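Long-range contacts in aspartate aminotransferase (Thermotoga maritima, PDB 1O4S), which catalyses the pyridoxal-phosphate-dependent transfer of an amino group from L-aspartate to 2-oxoglutarate, giving oxaloacetate and L-glutamate, and works as a homodimer: residues Ala48-Pro56 with Tyr297-Arg305; Tyr216-Glu224 with Glu322-Phe330. One frame throughout, in Å; residues are numbered along the deposited sequence. Where two conformers were deposited one is given.

Contact 1 (Ala48-Pro56 with Tyr297-Arg305)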
loop_
_atom_site.group_PDB
_atom_site.type_symbol
_atom_site.label_atom_id
_atom_site.label_comp_id
_atom_site.label_asym_id
_atom_site.label_seq_id
_atom_site.Cartn_x
_atom_site.Cartn_y
_atom_site.Cartn_z
ATOM N N ALA B 48 2.569 -16.691 -15.849
ATOM C CA ALA B 48 3.167 -16.011 -14.708
ATOM C C ALA B 48 3.723 -14.638 -15.046
ATOM O O ALA B 48 4.329 -14.440 -16.096
ATOM C CB ALA B 48 4.250 -16.883 -14.037
ATOM N N GLY B 49 3.476 -13.698 -14.142
ATOM C CA GLY B 49 4.141 -12.415 -14.141
ATOM C C GLY B 49 5.296 -12.290 -13.161
ATOM O O GLY B 49 5.674 -11.155 -12.812
ATOM N N GLU B 50 5.854 -13.422 -12.697
ATOM C CA GLU B 50 6.972 -13.413 -11.738
ATOM C C GLU B 50 7.975 -14.511 -12.038
ATOM O O GLU B 50 7.575 -15.591 -12.448
ATOM C CB GLU B 50 6.483 -13.588 -10.273
ATOM C CG GLU B 50 5.904 -14.960 -9.947
ATOM C CD GLU B 50 5.097 -15.002 -8.665
ATOM O OE1 GLU B 50 5.408 -14.223 -7.731
ATOM O OE2 GLU B 50 4.161 -15.848 -8.597
ATOM N N PRO B 51 9.261 -14.252 -11.765
ATOM C CA PRO B 51 10.284 -15.271 -11.992
ATOM C C PRO B 51 10.066 -16.507 -11.124
ATOM O O PRO B 51 9.495 -16.451 -10.023
ATOM C CB PRO B 51 11.608 -14.536 -11.694
ATOM C CG PRO B 51 11.261 -13.089 -11.750
ATOM C CD PRO B 51 9.845 -12.990 -11.266
ATOM N N ASP B 52 10.488 -17.638 -11.640
ATOM C CA ASP B 52 10.372 -18.908 -10.925
ATOM C C ASP B 52 11.656 -19.220 -10.125
ATOM O O ASP B 52 12.143 -20.342 -10.121
ATOM C CB ASP B 52 10.077 -20.030 -11.932
ATOM C CG ASP B 52 11.151 -20.150 -13.018
ATOM O OD1 ASP B 52 11.600 -19.120 -13.546
ATOM O OD2 ASP B 52 11.583 -21.237 -13.432
ATOM N N PHE B 53 12.279 -18.208 -9.560
ATOM C CA PHE B 53 13.492 -18.392 -8.807
ATOM C C PHE B 53 13.099 -18.033 -7.368
ATOM O O PHE B 53 12.142 -17.299 -7.139
ATOM C CB PHE B 53 14.613 -17.482 -9.322
ATOM C CG PHE B 53 15.362 -18.036 -10.497
ATOM C CD1 PHE B 53 16.696 -18.375 -10.397
ATOM C CD2 PHE B 53 14.732 -18.216 -11.720
ATOM C CE1 PHE B 53 17.393 -18.907 -11.499
ATOM C CE2 PHE B 53 15.419 -18.740 -12.808
ATOM C CZ PHE B 53 16.743 -19.080 -12.688
ATOM N N PRO B 54 13.827 -18.558 -6.395
ATOM C CA PRO B 54 13.592 -18.178 -4.997
ATOM C C PRO B 54 14.171 -16.823 -4.784
ATOM O O PRO B 54 14.922 -16.327 -5.618
ATOM C CB PRO B 54 14.361 -19.257 -4.185
ATOM C CG PRO B 54 15.402 -19.836 -5.123
ATOM C CD PRO B 54 14.923 -19.548 -6.530
ATOM N N THR B 55 13.822 -16.227 -3.660
ATOM C CA THR B 55 14.576 -15.113 -3.105
ATOM C C THR B 55 16.032 -15.547 -2.930
ATOM O O THR B 55 16.280 -16.620 -2.401
ATOM C CB THR B 55 14.000 -14.744 -1.741
ATOM O OG1 THR B 55 12.669 -14.272 -1.904
ATOM C CG2 THR B 55 14.791 -13.617 -1.118
ATOM N N PRO B 56 17.005 -14.754 -3.365
ATOM C CA PRO B 56 18.402 -15.151 -3.185
ATOM C C PRO B 56 18.734 -15.442 -1.742
ATOM O O PRO B 56 18.330 -14.701 -0.869
ATOM C CB PRO B 56 19.167 -13.937 -3.688
ATOM C CG PRO B 56 18.270 -13.342 -4.698
ATOM C CD PRO B 56 16.908 -13.480 -4.083
ATOM N N TYR B 297 23.073 -15.396 -12.893
ATOM C CA TYR B 297 22.644 -16.768 -13.188
ATOM C C TYR B 297 21.186 -16.806 -13.673
ATOM O O TYR B 297 20.844 -17.524 -14.609
ATOM C CB TYR B 297 22.805 -17.741 -11.979
ATOM C CG TYR B 297 22.509 -19.179 -12.406
ATOM C CD1 TYR B 297 21.257 -19.778 -12.164
ATOM C CD2 TYR B 297 23.459 -19.924 -13.135
ATOM C CE1 TYR B 297 20.982 -21.113 -12.620
ATOM C CE2 TYR B 297 23.185 -21.231 -13.582
ATOM C CZ TYR B 297 21.942 -21.810 -13.306
ATOM O OH TYR B 297 21.694 -23.096 -13.740
ATOM N N MET B 298 20.339 -16.042 -13.013
ATOM C CA MET B 298 18.940 -15.986 -13.372
ATOM C C MET B 298 18.755 -15.386 -14.749
ATOM O O MET B 298 17.985 -15.890 -15.547
ATOM C CB MET B 298 18.192 -15.170 -12.346
ATOM C CG MET B 298 16.716 -15.140 -12.590
ATOM S SD MET B 298 15.815 -14.090 -11.448
ATOM C CE MET B 298 16.921 -14.137 -9.770
ATOM N N VAL B 299 19.445 -14.285 -15.019
ATOM C CA VAL B 299 19.287 -13.588 -16.294
ATOM C C VAL B 299 19.746 -14.519 -17.430
ATOM O O VAL B 299 19.113 -14.574 -18.497
ATOM C CB VAL B 299 20.104 -12.265 -16.315
ATOM C CG1 VAL B 299 20.165 -11.689 -17.739
ATOM C CG2 VAL B 299 19.525 -11.230 -15.332
ATOM N N GLN B 300 20.818 -15.277 -17.206
ATOM C CA GLN B 300 21.337 -16.160 -18.263
ATOM C C GLN B 300 20.403 -17.334 -18.485
ATOM O O GLN B 300 20.232 -17.797 -19.620
ATOM C CB GLN B 300 22.747 -16.676 -17.947
ATOM C CG GLN B 300 23.316 -17.729 -18.941
ATOM C CD GLN B 300 23.542 -17.216 -20.409
ATOM O OE1 GLN B 300 23.621 -18.036 -21.347
ATOM N NE2 GLN B 300 23.654 -15.883 -20.594
ATOM N N THR B 301 19.827 -17.833 -17.396
ATOM C CA THR B 301 18.804 -18.858 -17.487
ATOM C C THR B 301 17.604 -18.373 -18.338
ATOM O O THR B 301 17.122 -19.098 -19.193
ATOM C CB THR B 301 18.312 -19.254 -16.090
ATOM O OG1 THR B 301 19.393 -19.802 -15.304
ATOM C CG2 THR B 301 17.258 -20.333 -16.230
ATOM N N PHE B 302 17.133 -17.148 -18.097
ATOM C CA PHE B 302 16.052 -16.571 -18.884
ATOM C C PHE B 302 16.449 -16.309 -20.346
ATOM O O PHE B 302 15.643 -16.514 -21.251
ATOM C CB PHE B 302 15.512 -15.285 -18.244
ATOM C CG PHE B 302 14.422 -15.522 -17.233
ATOM C CD1 PHE B 302 13.130 -15.776 -17.638
ATOM C CD2 PHE B 302 14.693 -15.518 -15.883
ATOM C CE1 PHE B 302 12.124 -16.005 -16.704
ATOM C CE2 PHE B 302 13.686 -15.722 -14.951
ATOM C CZ PHE B 302 12.401 -15.972 -15.372
ATOM N N LYS B 303 17.687 -15.888 -20.570
ATOM C CA LYS B 303 18.195 -15.667 -21.940
ATOM C C LYS B 303 18.122 -16.951 -22.757
ATOM O O LYS B 303 17.686 -16.937 -23.887
ATOM C CB LYS B 303 19.640 -15.152 -21.912
ATOM C CG LYS B 303 20.249 -14.774 -23.275
ATOM C CD LYS B 303 21.570 -14.017 -23.071
ATOM C CE LYS B 303 22.149 -13.541 -24.387
ATOM N NZ LYS B 303 23.585 -13.093 -24.317
ATOM N N GLU B 304 18.535 -18.062 -22.165
ATOM C CA GLU B 304 18.546 -19.307 -22.885
ATOM C C GLU B 304 17.152 -19.917 -23.069
ATOM O O GLU B 304 16.915 -20.609 -24.069
ATOM C CB GLU B 304 19.584 -20.266 -22.295
ATOM C CG GLU B 304 19.128 -21.270 -21.278
ATOM C CD GLU B 304 20.233 -22.277 -20.990
ATOM O OE1 GLU B 304 21.425 -21.928 -21.286
ATOM O OE2 GLU B 304 19.918 -23.399 -20.473
ATOM N N ARG B 305 16.229 -19.632 -22.156
ATOM C CA ARG B 305 14.821 -19.977 -22.352
ATOM C C ARG B 305 14.207 -19.144 -23.491
ATOM O O ARG B 305 13.418 -19.648 -24.289
ATOM C CB ARG B 305 14.006 -19.715 -21.070
ATOM C CG ARG B 305 14.325 -20.644 -19.883
ATOM C CD ARG B 305 13.845 -20.107 -18.620
ATOM N NE ARG B 305 13.986 -21.018 -17.485
ATOM C CZ ARG B 305 13.506 -20.746 -16.287
ATOM N NH1 ARG B 305 12.874 -19.593 -16.084
ATOM N NH2 ARG B 305 13.636 -21.615 -15.289
#

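Contact 2 (Tyr216-Glu224 with Glu322-Phe330). With PLP (pyridoxal-5'-phosphate), chain M.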
loop_
_atom_site.group_PDB
_atom_site.type_symbol
_atom_site.label_atom_id
_atom_site.label_comp_id
_atom_site.label_asym_id
_atom_site.label_seq_id
_atom_site.Cartn_x
_atom_site.Cartn_y
_atom_site.Cartn_z
ATOM N N TYR B 216 12.098 -4.387 -15.553
ATOM C CA TYR B 216 12.671 -5.537 -16.258
ATOM C C TYR B 216 14.031 -5.212 -16.813
ATOM O O TYR B 216 14.559 -5.974 -17.586
ATOM C CB TYR B 216 11.741 -5.990 -17.386
ATOM C CG TYR B 216 10.434 -6.568 -16.907
ATOM C CD1 TYR B 216 10.374 -7.855 -16.406
ATOM C CD2 TYR B 216 9.257 -5.854 -16.992
ATOM C CE1 TYR B 216 9.193 -8.404 -15.997
ATOM C CE2 TYR B 216 8.051 -6.402 -16.567
ATOM C CZ TYR B 216 8.036 -7.676 -16.064
ATOM O OH TYR B 216 6.878 -8.250 -15.630
ATOM N N ASP B 217 14.619 -4.099 -16.394
ATOM C CA ASP B 217 15.869 -3.633 -17.005
ATOM C C ASP B 217 17.095 -4.565 -16.871
ATOM O O ASP B 217 18.067 -4.416 -17.632
ATOM C CB ASP B 217 16.241 -2.217 -16.543
ATOM C CG ASP B 217 16.717 -2.148 -15.086
ATOM O OD1 ASP B 217 17.346 -1.122 -14.721
ATOM O OD2 ASP B 217 16.466 -3.000 -14.219
ATOM N N SER B 218 17.056 -5.477 -15.891
ATOM C CA SER B 218 18.106 -6.468 -15.668
ATOM C C SER B 218 17.907 -7.644 -16.565
ATOM O O SER B 218 18.850 -8.348 -16.875
ATOM C CB SER B 218 18.026 -7.012 -14.213
ATOM O OG SER B 218 18.943 -6.290 -13.440
ATOM N N LEU B 219 16.652 -7.922 -16.886
ATOM C CA LEU B 219 16.329 -9.082 -17.702
ATOM C C LEU B 219 16.367 -8.687 -19.173
ATOM O O LEU B 219 15.337 -8.607 -19.842
ATOM C CB LEU B 219 14.977 -9.666 -17.291
ATOM C CG LEU B 219 14.996 -10.403 -15.955
ATOM C CD1 LEU B 219 13.665 -10.438 -15.286
ATOM C CD2 LEU B 219 15.487 -11.814 -16.199
ATOM N N VAL B 220 17.577 -8.412 -19.650
ATOM C CA VAL B 220 17.806 -8.007 -21.035
ATOM C C VAL B 220 18.747 -9.018 -21.719
ATOM O O VAL B 220 19.650 -9.575 -21.081
ATOM C CB VAL B 220 18.347 -6.557 -21.137
ATOM C CG1 VAL B 220 17.237 -5.554 -20.767
ATOM C CG2 VAL B 220 19.598 -6.347 -20.261
ATOM N N TYR B 221 18.483 -9.272 -22.997
ATOM C CA TYR B 221 19.147 -10.324 -23.776
ATOM C C TYR B 221 19.931 -9.707 -24.910
ATOM O O TYR B 221 20.264 -10.364 -25.876
ATOM C CB TYR B 221 18.116 -11.315 -24.315
ATOM C CG TYR B 221 17.150 -11.686 -23.232
ATOM C CD1 TYR B 221 17.620 -12.206 -22.025
ATOM C CD2 TYR B 221 15.778 -11.487 -23.381
ATOM C CE1 TYR B 221 16.746 -12.528 -20.992
ATOM C CE2 TYR B 221 14.891 -11.813 -22.343
ATOM C CZ TYR B 221 15.386 -12.324 -21.141
ATOM O OH TYR B 221 14.537 -12.637 -20.093
ATOM N N THR B 222 20.283 -8.449 -24.722
ATOM C CA THR B 222 20.795 -7.634 -25.783
ATOM C C THR B 222 21.556 -6.449 -25.163
ATOM O O THR B 222 21.416 -6.151 -23.954
ATOM C CB THR B 222 19.563 -7.258 -26.670
ATOM O OG1 THR B 222 19.650 -7.951 -27.915
ATOM C CG2 THR B 222 19.482 -5.815 -27.038
ATOM N N ASP B 223 22.381 -5.806 -25.985
ATOM C CA ASP B 223 23.147 -4.613 -25.569
ATOM C C ASP B 223 22.488 -3.306 -26.064
ATOM O O ASP B 223 23.054 -2.235 -25.899
ATOM C CB ASP B 223 24.612 -4.702 -26.056
ATOM C CG ASP B 223 24.726 -4.723 -27.577
ATOM O OD1 ASP B 223 23.701 -5.056 -28.228
ATOM O OD2 ASP B 223 25.790 -4.446 -28.216
ATOM N N GLU B 224 21.300 -3.407 -26.660
ATOM C CA GLU B 224 20.521 -2.243 -27.135
ATOM C C GLU B 224 19.598 -1.600 -26.077
ATOM O O GLU B 224 18.971 -0.589 -26.392
ATOM C CB GLU B 224 19.684 -2.600 -28.396
ATOM C CG GLU B 224 20.209 -2.027 -29.711
ATOM C CD GLU B 224 21.480 -2.693 -30.158
ATOM O OE1 GLU B 224 21.603 -2.977 -31.364
ATOM O OE2 GLU B 224 22.352 -2.938 -29.304
ATOM N N GLU B 322 10.730 -10.714 -31.663
ATOM C CA GLU B 322 11.665 -11.381 -30.786
ATOM C C GLU B 322 11.839 -10.513 -29.543
ATOM O O GLU B 322 12.245 -9.365 -29.666
ATOM C CB GLU B 322 13.001 -11.576 -31.511
ATOM C CG GLU B 322 14.058 -12.366 -30.741
ATOM C CD GLU B 322 15.332 -12.584 -31.560
ATOM O OE1 GLU B 322 15.244 -12.633 -32.807
ATOM O OE2 GLU B 322 16.425 -12.702 -30.960
ATOM N N PRO B 323 11.523 -11.026 -28.359
ATOM C CA PRO B 323 11.685 -10.211 -27.150
ATOM C C PRO B 323 13.162 -9.930 -26.851
ATOM O O PRO B 323 13.991 -10.823 -27.024
ATOM C CB PRO B 323 11.030 -11.060 -26.040
ATOM C CG PRO B 323 11.085 -12.411 -26.498
ATOM C CD PRO B 323 10.988 -12.363 -28.054
ATOM N N GLU B 324 13.479 -8.696 -26.464
ATOM C CA GLU B 324 14.831 -8.296 -26.091
ATOM C C GLU B 324 14.995 -8.170 -24.585
ATOM O O GLU B 324 16.091 -7.904 -24.091
ATOM C CB GLU B 324 15.185 -6.984 -26.793
ATOM C CG GLU B 324 15.504 -7.181 -28.289
ATOM C CD GLU B 324 16.098 -5.944 -28.977
ATOM O OE1 GLU B 324 15.352 -5.004 -29.311
ATOM O OE2 GLU B 324 17.319 -5.920 -29.226
ATOM N N GLY B 325 13.898 -8.344 -23.866
ATOM C CA GLY B 325 13.887 -8.234 -22.419
ATOM C C GLY B 325 12.597 -8.745 -21.794
ATOM O O GLY B 325 11.679 -9.150 -22.525
ATOM N N ALA B 326 12.538 -8.720 -20.453
ATOM C CA ALA B 326 11.456 -9.298 -19.654
ATOM C C ALA B 326 11.381 -10.808 -19.931
ATOM O O ALA B 326 12.381 -11.389 -20.330
ATOM C CB ALA B 326 10.108 -8.571 -19.896
ATOM N N PHE B 327 10.254 -11.460 -19.653
ATOM C CA PHE B 327 10.166 -12.898 -19.861
ATOM C C PHE B 327 8.864 -13.309 -20.492
ATOM O O PHE B 327 8.320 -14.388 -20.211
ATOM C CB PHE B 327 10.478 -13.688 -18.592
ATOM C CG PHE B 327 9.801 -13.188 -17.344
ATOM C CD1 PHE B 327 8.477 -13.508 -17.065
ATOM C CD2 PHE B 327 10.509 -12.431 -16.418
ATOM C CE1 PHE B 327 7.870 -13.051 -15.895
ATOM C CE2 PHE B 327 9.906 -11.989 -15.260
ATOM C CZ PHE B 327 8.594 -12.293 -15.002
ATOM N N TYR B 328 8.419 -12.446 -21.411
ATOM C CA TYR B 328 7.214 -12.641 -22.219
ATOM C C TYR B 328 7.500 -12.718 -23.728
ATOM O O TYR B 328 8.477 -12.149 -24.267
ATOM C CB TYR B 328 6.219 -11.518 -21.966
ATOM C CG TYR B 328 6.096 -11.194 -20.518
ATOM C CD1 TYR B 328 5.433 -12.060 -19.665
ATOM C CD2 TYR B 328 6.716 -10.069 -19.980
ATOM C CE1 TYR B 328 5.349 -11.799 -18.327
ATOM C CE2 TYR B 328 6.629 -9.791 -18.639
ATOM C CZ TYR B 328 5.941 -10.674 -17.804
ATOM O OH TYR B 328 5.789 -10.427 -16.448
ATOM N N LEU B 329 6.626 -13.456 -24.394
ATOM C CA LEU B 329 6.610 -13.536 -25.826
ATOM C C LEU B 329 5.145 -13.316 -26.251
ATOM O O LEU B 329 4.236 -14.024 -25.798
ATOM C CB LEU B 329 7.171 -14.887 -26.285
ATOM C CG LEU B 329 7.523 -14.904 -27.769
ATOM C CD1 LEU B 329 8.772 -15.727 -28.053
ATOM C CD2 LEU B 329 6.354 -15.410 -28.584
ATOM N N PHE B 330 4.926 -12.313 -27.104
ATOM C CA PHE B 330 3.579 -11.916 -27.503
ATOM C C PHE B 330 3.342 -12.336 -28.968
ATOM O O PHE B 330 3.747 -11.635 -29.897
ATOM C CB PHE B 330 3.452 -10.402 -27.315
ATOM C CG PHE B 330 2.035 -9.908 -27.122
ATOM C CD1 PHE B 330 1.525 -8.913 -27.933
ATOM C CD2 PHE B 330 1.239 -10.402 -26.095
ATOM C CE1 PHE B 330 0.241 -8.452 -27.748
ATOM C CE2 PHE B 330 -0.026 -9.947 -25.897
ATOM C CZ PHE B 330 -0.537 -8.969 -26.718
HETATM N N1 PLP M . 5.376 -3.033 -14.280
HETATM C C2 PLP M . 5.251 -4.169 -15.057
HETATM C C2A PLP M . 4.970 -3.932 -16.511
HETATM C C3 PLP M . 5.348 -5.451 -14.493
HETATM O O3 PLP M . 5.243 -6.446 -15.200
HETATM C C4 PLP M . 5.634 -5.596 -13.126
HETATM C C4A PLP M . 5.767 -7.006 -12.509
HETATM C C5 PLP M . 5.776 -4.402 -12.377
HETATM C C6 PLP M . 5.637 -3.148 -12.970
HETATM C C5A PLP M . 6.082 -4.315 -10.898
HETATM O O4P PLP M . 5.493 -5.139 -9.907
HETATM P P PLP M . 5.924 -5.058 -8.367
HETATM O O1P PLP M . 5.865 -6.492 -7.991
HETATM O O2P PLP M . 7.254 -4.437 -8.245
HETATM O O3P PLP M . 4.789 -4.273 -7.837
#

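Contact 1 (Ala48-Pro56 with Tyr297-Arg305)
Phe53 lays its ring on the flank of helix 296-315, and this is the tight part of the contact. Met298 CG sits 3.6 Å from the centroid of the Phe53 ring, almost on the ring normal, a CH-pi contact. Behind it Met298 SD stands over the same face, 4.5 Å from that centroid, as a Met-aromatic contact. CG of Met298 is anti to the backbone N (chi1 -176°), which carries the thioether off the helix and across the phenyl face. Thr301 CB meets the ring's edge at Phe53 CZ (3.8 Å), and Pro51 CB packs on Phe302 CZ at 4.0 Å. The outer side is looser: the exposed Tyr297 only brings CD1 to within 4.0 Å of Phe53 CE1, edge against edge.

Beside this patch Arg305 grips Asp52 end-on. Arg305 NH1 gives a nearly straight bond to Asp52 OD1 (2.9 Å, 172°), while Arg305 NH2 reaches Asp52 OD2 at 2.8 Å on its syn lone pair, more bent. An asparagine in place of Asp52 would probably lose the charge pairing and one of the two N-H acceptors, leaving buried Arg305 less well neutralised. The loop carries Gly49, by similarity an L-aspartate-binding residue, and Pro51 O takes a hydrogen bond from Lys73 of the second subunit. A two-pronged ion pair beside a ring covered on one face by Met298 thus joins loop to helix, part charge, part hydrophobic.

Contact 2 (Tyr216-Glu224 with Glu322-Phe330)
Tyr216 OH hydrogen-bonds both Tyr328 OH (2.6 Å) and PLP O3 (a very short 2.5 Å). With CG anti to the carbonyl carbon (chi1 -67°), the ring swings back beside the backbone N and across Ala326, whose CB makes a CH-pi contact over one face, 3.8 Å from the Tyr216 centroid. Two more aromatics wedge it. Tyr328 turns its edge to the Tyr216 face with planes at 85°, whereas Tyr216 turns its own edge to the face of Phe327, the planes at 79°; both are offset edge-to-face pairs. A type I turn from Tyr216 to Leu219 then reverses the chain, and Leu219 CD1 comes up at the edge of the Phe327 ring.

This is the cofactor pocket of an aspartate aminotransferase, where a tyrosine hydrogen-bonded to the pyridine O3 is a family hallmark; Tyr328 in turn lies beside Arg365, which by similarity binds the aspartate substrate.

Leu219, centre of an inverse gamma turn, takes the N-H of Ala326 on its carbonyl O, in the carbonyl plane. Val220 and Gly325 form a single beta bridge, their backbones so close that a side chain on the glycine would crowd Leu219 O. Tyr221, the next residue, adds two bonds: its N bonds Glu324 O at 3.0 Å, from above the carbonyl plane, and its OH gives a 2.5 Å bond to Ala326 O, reaching it near the plane of its own ring. The Tyr221 side chain also touches Phe302 and Lys303 of helix 296-315. At the rim, Thr222 CG2 rests 3.1 Å from Glu324 OE2.

How the contacts relate
From the N terminus the chain first lays down 48-56, the loop between strand 44-45 and helix 57-68. It lays down five strands of the seven-stranded sheet, the last 209-213, before loop 216-224; the other two follow before helix 296-315. That helix closes contact 1 across 240 residues; the chain then turns into 322-330, entering strand 328-332, and closes contact 2 across 97. The segments alternate, so the two loops cross rather than nest. They also touch: Phe302 of contact 1 lies against Phe327, and Gly49 against Tyr328. Together they tie the loop leading to helix 57-68, helix 296-315, the four-stranded sheet and the cofactor-side loop of the seven-stranded sheet.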